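Local coordinates for Cow rumen GH26 endo-mannanase (Metagenome, PDB 6UEH), which probably hydrolyses internal beta-1,4-mannosidic linkages of mannans such as galactomannan, as a family 26 glycoside hydrolase endo-mannanase, at residues A[233-238]-A[304-309]. Residues are numbered along the deposited sequence; the frame is centred on the assembly and turned at random.
Sequences GIATAS and VPLIFR
Thr-236 OG1 donates a hydrogen bond to Ile-307 O at 2.8 Å, while Ala-237 N reaches the same oxygen at 3.0 Å from the opposite face of the carbonyl plane. Two donors therefore grip one buried acceptor. The hydroxyl gets there because OG1 stands anti to its own backbone N (chi1 -174°). Water 2 donates to OG1 and accepts from Arg-309 NE at the guanidinium edge, in its plane, so the threonine joins strand backbone to arginine head. An alanine at Thr-236 would probably leave Ile-307 O with Ala-237 N alone from this segment and water 2 without its acceptor, breaking the water-mediated tie to Arg-309 NE. On either side of this carbonyl along the strands, Ile-307 N bonds to Ala-235 O and Arg-309 N to Ala-237 O, the parallel pairing of strands 234-238 and 306-309, neighbours in the eight-stranded beta/alpha (TIM) barrel of family 26 hydrolases. Thr-236 and Ile-307 project from one face of the sheet, where Ile-307 CD1 meets Ile-234 CG2 at 3.8 Å. On the other face, Leu-306 CD1 lies 3.8 Å from Ala-235 CB and 3.9 Å from Ala-237 CB; the two small methyls suit this place, admitting the branched leucine tip, which helix 280-301 covers through Leu-296 and Leu-299. Before the direct strand bonds begin, water 1 carries the Ala-235 N-H to Pro-305 O. At the C-terminal strand ends, where TIM-barrel glycosidases hold their active site, the Arg-309 chain, bent at chi3 (57°), puts its guanidinium in salt bridges with Glu-428 and Asp-386. Ser-238, a small residue, brings CB to 4.0 Å from Arg-309 NH2 and turns OG to Asp-206.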
ATOM      1  N   GLY A 233      -5.511 -18.077 -14.497  1.00 18.07           N
ATOM      2  CA  GLY A 233      -4.946 -17.180 -13.508  1.00 17.04           C
ATOM      3  C   GLY A 233      -5.340 -15.729 -13.693  1.00 16.88           C
ATOM      4  O   GLY A 233      -6.073 -15.380 -14.621  1.00 16.08           O
ATOM      5  N   ILE A 234      -4.848 -14.888 -12.790  1.00 15.99           N
ATOM      6  CA  ILE A 234      -5.085 -13.453 -12.828  1.00 15.09           C
ATOM      7  C   ILE A 234      -3.792 -12.740 -13.206  1.00 14.71           C
ATOM      8  O   ILE A 234      -2.729 -13.074 -12.692  1.00 15.06           O
ATOM      9  CB  ILE A 234      -5.588 -12.930 -11.465  1.00 14.92           C
ATOM     10  CG1 ILE A 234      -6.905 -13.615 -11.085  1.00 15.99           C
ATOM     11  CG2 ILE A 234      -5.755 -11.417 -11.492  1.00 14.36           C
ATOM     12  CD1 ILE A 234      -7.416 -13.233  -9.713  1.00 16.97           C
ATOM     13  N   ALA A 235      -3.879 -11.765 -14.105  1.00 12.95           N
ATOM     14  CA  ALA A 235      -2.684 -11.063 -14.559  1.00 13.25           C
ATOM     15  C   ALA A 235      -2.616  -9.630 -14.036  1.00 12.73           C
ATOM     16  O   ALA A 235      -3.613  -8.909 -14.042  1.00 13.05           O
ATOM     17  CB  ALA A 235      -2.621 -11.066 -16.082  1.00 12.53           C
ATOM     18  N   THR A 236      -1.434  -9.229 -13.576  1.00 12.78           N
ATOM     19  CA  THR A 236      -1.159  -7.828 -13.280  1.00 13.14           C
ATOM     20  C   THR A 236       0.105  -7.415 -14.031  1.00 13.34           C
ATOM     21  O   THR A 236       0.959  -8.252 -14.327  1.00 13.60           O
ATOM     22  CB  THR A 236      -0.992  -7.563 -11.762  1.00 15.48           C
ATOM     23  OG1 THR A 236      -0.870  -6.154 -11.528  1.00 14.86           O
ATOM     24  CG2 THR A 236       0.237  -8.271 -11.212  1.00 16.46           C
ATOM     25  N   ALA A 237       0.224  -6.134 -14.365  1.00 12.85           N
ATOM     26  CA  ALA A 237       1.403  -5.690 -15.098  1.00 13.86           C
ATOM     27  C   ALA A 237       1.791  -4.247 -14.801  1.00 15.16           C
ATOM     28  O   ALA A 237       0.940  -3.357 -14.730  1.00 14.54           O
ATOM     29  CB  ALA A 237       1.186  -5.871 -16.593  1.00 14.05           C
ATOM     30  N   SER A 238       3.091  -4.032 -14.625  1.00 15.00           N
ATOM     31  CA  SER A 238       3.642  -2.690 -14.513  1.00 16.09           C
ATOM     32  C   SER A 238       4.214  -2.269 -15.865  1.00 14.97           C
ATOM     33  O   SER A 238       4.114  -3.010 -16.845  1.00 15.28           O
ATOM     34  CB  SER A 238       4.711  -2.629 -13.416  1.00 17.11           C
ATOM     35  OG  SER A 238       5.605  -3.728 -13.502  1.00 17.12           O
ATOM     36  N   VAL A 304      -9.002 -10.549 -22.507  1.00 19.09           N
ATOM     37  CA  VAL A 304      -8.171 -10.725 -21.323  1.00 18.16           C
ATOM     38  C   VAL A 304      -8.128  -9.449 -20.491  1.00 16.29           C
ATOM     39  O   VAL A 304      -7.637  -8.418 -20.952  1.00 14.69           O
ATOM     40  CB  VAL A 304      -6.730 -11.128 -21.691  1.00 16.84           C
ATOM     41  CG1 VAL A 304      -5.873 -11.208 -20.439  1.00 15.79           C
ATOM     42  CG2 VAL A 304      -6.722 -12.456 -22.434  1.00 17.45           C
ATOM     43  N   PRO A 305      -8.658  -9.518 -19.262  1.00 16.19           N
ATOM     44  CA  PRO A 305      -8.599  -8.402 -18.316  1.00 15.89           C
ATOM     45  C   PRO A 305      -7.220  -8.321 -17.669  1.00 15.68           C
ATOM     46  O   PRO A 305      -6.520  -9.332 -17.599  1.00 16.18           O
ATOM     47  CB  PRO A 305      -9.672  -8.758 -17.289  1.00 16.45           C
ATOM     48  CG  PRO A 305      -9.671 -10.249 -17.283  1.00 18.23           C
ATOM     49  CD  PRO A 305      -9.390 -10.670 -18.706  1.00 16.59           C
ATOM     50  N   LEU A 306      -6.844  -7.136 -17.201  1.00 15.41           N
ATOM     51  CA  LEU A 306      -5.515  -6.925 -16.640  1.00 14.38           C
ATOM     52  C   LEU A 306      -5.540  -5.925 -15.487  1.00 13.90           C
ATOM     53  O   LEU A 306      -6.101  -4.839 -15.612  1.00 13.48           O
ATOM     54  CB  LEU A 306      -4.553  -6.437 -17.732  1.00 15.95           C
ATOM     55  CG  LEU A 306      -3.106  -6.143 -17.336  1.00 16.43           C
ATOM     56  CD1 LEU A 306      -2.374  -7.432 -16.979  1.00 16.20           C
ATOM     57  CD2 LEU A 306      -2.386  -5.395 -18.452  1.00 17.22           C
ATOM     58  N   ILE A 307      -4.935  -6.293 -14.363  1.00 14.09           N
ATOM     59  CA  ILE A 307      -4.689  -5.324 -13.301  1.00 13.92           C
ATOM     60  C   ILE A 307      -3.481  -4.491 -13.720  1.00 14.16           C
ATOM     61  O   ILE A 307      -2.334  -4.896 -13.529  1.00 15.29           O
ATOM     62  CB  ILE A 307      -4.439  -5.997 -11.939  1.00 14.92           C
ATOM     63  CG1 ILE A 307      -5.614  -6.912 -11.580  1.00 16.33           C
ATOM     64  CG2 ILE A 307      -4.221  -4.946 -10.854  1.00 14.04           C
ATOM     65  CD1 ILE A 307      -5.383  -7.763 -10.350  1.00 18.51           C
ATOM     66  N   PHE A 308      -3.754  -3.335 -14.315  1.00 13.68           N
ATOM     67  CA  PHE A 308      -2.718  -2.509 -14.921  1.00 14.39           C
ATOM     68  C   PHE A 308      -2.191  -1.480 -13.925  1.00 14.40           C
ATOM     69  O   PHE A 308      -2.950  -0.653 -13.411  1.00 13.44           O
ATOM     70  CB  PHE A 308      -3.272  -1.823 -16.176  1.00 15.26           C
ATOM     71  CG  PHE A 308      -2.234  -1.108 -16.990  1.00 16.85           C
ATOM     72  CD1 PHE A 308      -1.005  -1.695 -17.244  1.00 18.18           C
ATOM     73  CD2 PHE A 308      -2.496   0.146 -17.522  1.00 17.00           C
ATOM     74  CE1 PHE A 308      -0.050  -1.037 -18.002  1.00 18.19           C
ATOM     75  CE2 PHE A 308      -1.544   0.806 -18.281  1.00 16.22           C
ATOM     76  CZ  PHE A 308      -0.323   0.214 -18.519  1.00 16.16           C
ATOM     77  N   ARG A 309      -0.889  -1.542 -13.655  1.00 14.21           N
ATOM     78  CA  ARG A 309      -0.260  -0.673 -12.665  1.00 15.22           C
ATOM     79  C   ARG A 309       0.838   0.189 -13.297  1.00 16.35           C
ATOM     80  O   ARG A 309       2.026  -0.021 -13.052  1.00 17.20           O
ATOM     81  CB  ARG A 309       0.306  -1.516 -11.514  1.00 15.09           C
ATOM     82  CG  ARG A 309       0.765  -0.724 -10.297  1.00 15.00           C
ATOM     83  CD  ARG A 309       1.118  -1.658  -9.144  1.00 15.60           C
ATOM     84  NE  ARG A 309       2.138  -2.635  -9.515  1.00 15.53           N
ATOM     85  CZ  ARG A 309       3.415  -2.556  -9.152  1.00 16.07           C
ATOM     86  NH1 ARG A 309       3.830  -1.548  -8.392  1.00 15.60           N
ATOM     87  NH2 ARG A 309       4.275  -3.492  -9.535  1.00 16.49           N
TER
HETATM   88  O   HOH W   1      -6.282 -11.054 -15.260  1.00 23.22           O
HETATM   89  O   HOH W   2       1.595  -4.989 -11.041  1.00 13.35           O
HETATM   90  O   HOH W   3       3.951  -5.715 -12.021  1.00 21.16           O